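Local coordinates for protein peptide synthetase NRPS type II-PCP (Streptomyces verticillus, PDB 4NEO) that is a free-standing peptidyl carrier protein of nonribosomal peptide synthetase type, with a helical fold of the phosphopantetheine-attachment family, at residues E38-L43 with E72-A77. Numbering follows the deposited sequence.
Sequences EDFAAL and ETRTVA
Arg74 meets Asp39 and Phe40 where the long loop of this helical carrier-protein fold, between helices 7-28 and 47-50, passes the junction of helices 67-73 and 76-86. Arg74 has just left helix 67-73 with positive phi (70°), and its carbonyl O accepts the N-H of Phe40 at 2.9 Å. A long, flexible arginine suits the place: turns at CD and NE take its side chain at a slant across that of Asp39, and NH1 forms a salt bridge with Asp39 OD2 at 3.1 Å. A carboxylate suits Asp39, since it opposes this charge while OD2 also accepts from Ala41 N in an Asx turn and, through its anti lone pair, from Ala42 N. The planes of carboxylate and guanidinium lie 35° apart, and the methyl CB of Ala41 sits 3.4 Å from Arg74 NH1, at the guanidinium edge. Arg74 NH2 comes to the rim of the Phe40 ring, 4.0 Å from Phe40 CD2, and weakly hydrogen-bonds a bound 2-(2-methoxyethoxy)ethanol. Large and apolar, that ring suits packing on Leu70 and Leu71 of helix 67-73. Next, Thr75 has the hydroxyl an N-cap needs: OG1 accepts from Gly78 N, while methyl CG2 lies 3.7 Å from Glu38 O. Val76 N, at the helix start, donates at 2.9 Å to a water O that in turn donates to Glu38 O at 2.7 Å.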
ATOM      1  N   GLU A  38       9.996   3.400  -0.621  1.00 55.31           N
ATOM      2  CA  GLU A  38      10.137   4.770  -0.113  1.00 57.22           C
ATOM      3  C   GLU A  38       9.344   4.970   1.146  1.00 53.50           C
ATOM      4  O   GLU A  38       8.184   4.599   1.204  1.00 52.03           O
ATOM      5  CB  GLU A  38       9.690   5.784  -1.199  1.00 64.16           C
ATOM      6  CG  GLU A  38      10.599   5.835  -2.429  1.00 66.25           C
ATOM      7  CD  GLU A  38      10.257   7.004  -3.350  1.00 75.24           C
ATOM      8  OE1 GLU A  38      10.980   8.029  -3.268  1.00 73.71           O
ATOM      9  OE2 GLU A  38       9.247   6.893  -4.107  1.00 69.37           O
ATOM     10  N   ASP A  39       9.941   5.586   2.163  1.00 53.30           N
ATOM     11  CA  ASP A  39       9.240   5.771   3.458  1.00 54.44           C
ATOM     12  C   ASP A  39       8.119   6.829   3.383  1.00 55.56           C
ATOM     13  O   ASP A  39       8.334   7.934   2.872  1.00 55.75           O
ATOM     14  CB  ASP A  39      10.254   6.121   4.588  1.00 63.57           C
ATOM     15  CG  ASP A  39       9.576   6.294   5.940  1.00 70.11           C
ATOM     16  OD1 ASP A  39       9.403   5.290   6.661  1.00 78.34           O
ATOM     17  OD2 ASP A  39       9.134   7.416   6.268  1.00 76.26           O
ATOM     18  N   PHE A  40       6.956   6.510   3.951  1.00 51.49           N
ATOM     19  CA  PHE A  40       5.738   7.331   3.926  1.00 53.91           C
ATOM     20  C   PHE A  40       6.011   8.760   4.350  1.00 59.93           C
ATOM     21  O   PHE A  40       5.523   9.682   3.725  1.00 60.46           O
ATOM     22  CB  PHE A  40       4.697   6.745   4.886  1.00 53.08           C
ATOM     23  CG  PHE A  40       3.422   7.530   4.991  1.00 53.33           C
ATOM     24  CD1 PHE A  40       2.588   7.664   3.902  1.00 53.57           C
ATOM     25  CD2 PHE A  40       3.060   8.137   6.190  1.00 55.73           C
ATOM     26  CE1 PHE A  40       1.414   8.385   3.999  1.00 52.43           C
ATOM     27  CE2 PHE A  40       1.888   8.849   6.288  1.00 57.11           C
ATOM     28  CZ  PHE A  40       1.066   8.966   5.195  1.00 54.90           C
ATOM     29  N   ALA A  41       6.737   8.917   5.447  1.00 63.04           N
ATOM     30  CA  ALA A  41       6.990  10.242   6.011  1.00 70.27           C
ATOM     31  C   ALA A  41       8.008  10.983   5.178  1.00 73.81           C
ATOM     32  O   ALA A  41       7.909  12.201   5.045  1.00 78.84           O
ATOM     33  CB  ALA A  41       7.484  10.154   7.444  1.00 73.46           C
ATOM     34  N   ALA A  42       8.990  10.259   4.640  1.00 71.41           N
ATOM     35  CA  ALA A  42       9.960  10.850   3.716  1.00 75.12           C
ATOM     36  C   ALA A  42       9.258  11.412   2.492  1.00 74.45           C
ATOM     37  O   ALA A  42       9.704  12.411   1.947  1.00 76.17           O
ATOM     38  CB  ALA A  42      11.043   9.865   3.301  1.00 76.02           C
ATOM     39  N   LEU A  43       8.143  10.815   2.087  1.00 68.59           N
ATOM     40  CA  LEU A  43       7.325  11.353   0.994  1.00 69.80           C
ATOM     41  C   LEU A  43       6.435  12.546   1.397  1.00 71.75           C
ATOM     42  O   LEU A  43       5.652  13.014   0.575  1.00 76.12           O
ATOM     43  CB  LEU A  43       6.444  10.249   0.395  1.00 64.68           C
ATOM     44  CG  LEU A  43       7.213   9.110  -0.279  1.00 64.31           C
ATOM     45  CD1 LEU A  43       6.324   7.898  -0.438  1.00 62.57           C
ATOM     46  CD2 LEU A  43       7.789   9.539  -1.606  1.00 67.09           C
ATOM     47  N   GLU A  72       2.767   1.248  10.386  1.00 47.72           N
ATOM     48  CA  GLU A  72       3.784   0.355  10.974  1.00 52.73           C
ATOM     49  C   GLU A  72       4.661  -0.322   9.907  1.00 51.87           C
ATOM     50  O   GLU A  72       5.742  -0.821  10.207  1.00 53.75           O
ATOM     51  CB  GLU A  72       3.121  -0.692  11.889  1.00 53.27           C
ATOM     52  CG  GLU A  72       2.608  -0.020  13.155  1.00 57.40           C
ATOM     53  CD  GLU A  72       1.895  -0.983  14.100  1.00 62.73           C
ATOM     54  OE1 GLU A  72       1.827  -2.191  13.783  1.00 68.82           O
ATOM     55  OE2 GLU A  72       1.397  -0.494  15.142  1.00 68.83           O
ATOM     56  N   THR A  73       4.211  -0.326   8.656  1.00 46.81           N
ATOM     57  CA  THR A  73       5.035  -0.885   7.591  1.00 48.30           C
ATOM     58  C   THR A  73       5.786   0.232   6.851  1.00 51.63           C
ATOM     59  O   THR A  73       6.934   0.068   6.536  1.00 55.97           O
ATOM     60  CB  THR A  73       4.231  -1.683   6.603  1.00 44.26           C
ATOM     61  OG1 THR A  73       3.255  -0.824   5.975  1.00 41.86           O
ATOM     62  CG2 THR A  73       3.615  -2.871   7.265  1.00 48.19           C
ATOM     63  N   ARG A  74       5.090   1.344   6.587  1.00 50.69           N
ATOM     64  CA  ARG A  74       5.638   2.596   6.084  1.00 52.13           C
ATOM     65  C   ARG A  74       6.142   2.597   4.640  1.00 50.44           C
ATOM     66  O   ARG A  74       6.602   3.632   4.191  1.00 50.89           O
ATOM     67  CB  ARG A  74       6.767   3.110   6.987  1.00 61.47           C
ATOM     68  CG  ARG A  74       6.492   2.993   8.468  1.00 69.24           C
ATOM     69  CD  ARG A  74       7.012   4.156   9.239  1.00 73.58           C
ATOM     70  NE  ARG A  74       5.956   5.140   9.525  1.00 84.66           N
ATOM     71  CZ  ARG A  74       6.017   6.443   9.233  1.00101.97           C
ATOM     72  NH1 ARG A  74       7.076   6.938   8.581  1.00104.04           N
ATOM     73  NH2 ARG A  74       5.015   7.265   9.587  1.00107.28           N
ATOM     74  N   THR A  75       6.139   1.471   3.932  1.00 45.24           N
ATOM     75  CA  THR A  75       6.446   1.459   2.502  1.00 44.20           C
ATOM     76  C   THR A  75       5.289   0.822   1.762  1.00 44.24           C
ATOM     77  O   THR A  75       4.449   0.098   2.359  1.00 40.88           O
ATOM     78  CB  THR A  75       7.736   0.744   2.157  1.00 46.41           C
ATOM     79  OG1 THR A  75       7.618  -0.664   2.442  1.00 46.06           O
ATOM     80  CG2 THR A  75       8.910   1.359   2.937  1.00 51.53           C
ATOM     81  N   VAL A  76       5.216   1.091   0.465  1.00 41.31           N
ATOM     82  CA  VAL A  76       4.212   0.460  -0.356  1.00 42.73           C
ATOM     83  C   VAL A  76       4.422  -1.064  -0.345  1.00 44.75           C
ATOM     84  O   VAL A  76       3.444  -1.811  -0.223  1.00 41.72           O
ATOM     85  CB  VAL A  76       4.306   0.951  -1.806  1.00 41.90           C
ATOM     86  CG1 VAL A  76       3.617  -0.006  -2.773  1.00 43.45           C
ATOM     87  CG2 VAL A  76       3.796   2.390  -1.954  1.00 45.58           C
ATOM     88  N   ALA A  77       5.672  -1.528  -0.537  1.00 43.50           N
ATOM     89  CA  ALA A  77       5.938  -3.007  -0.531  1.00 45.02           C
ATOM     90  C   ALA A  77       5.581  -3.686   0.818  1.00 45.35           C
ATOM     91  O   ALA A  77       5.062  -4.800   0.836  1.00 43.24           O
ATOM     92  CB  ALA A  77       7.375  -3.311  -0.880  1.00 45.92           C
TER
HETATM   93  O   HOH W   1       6.765   3.208  -0.682  1.00 44.87           O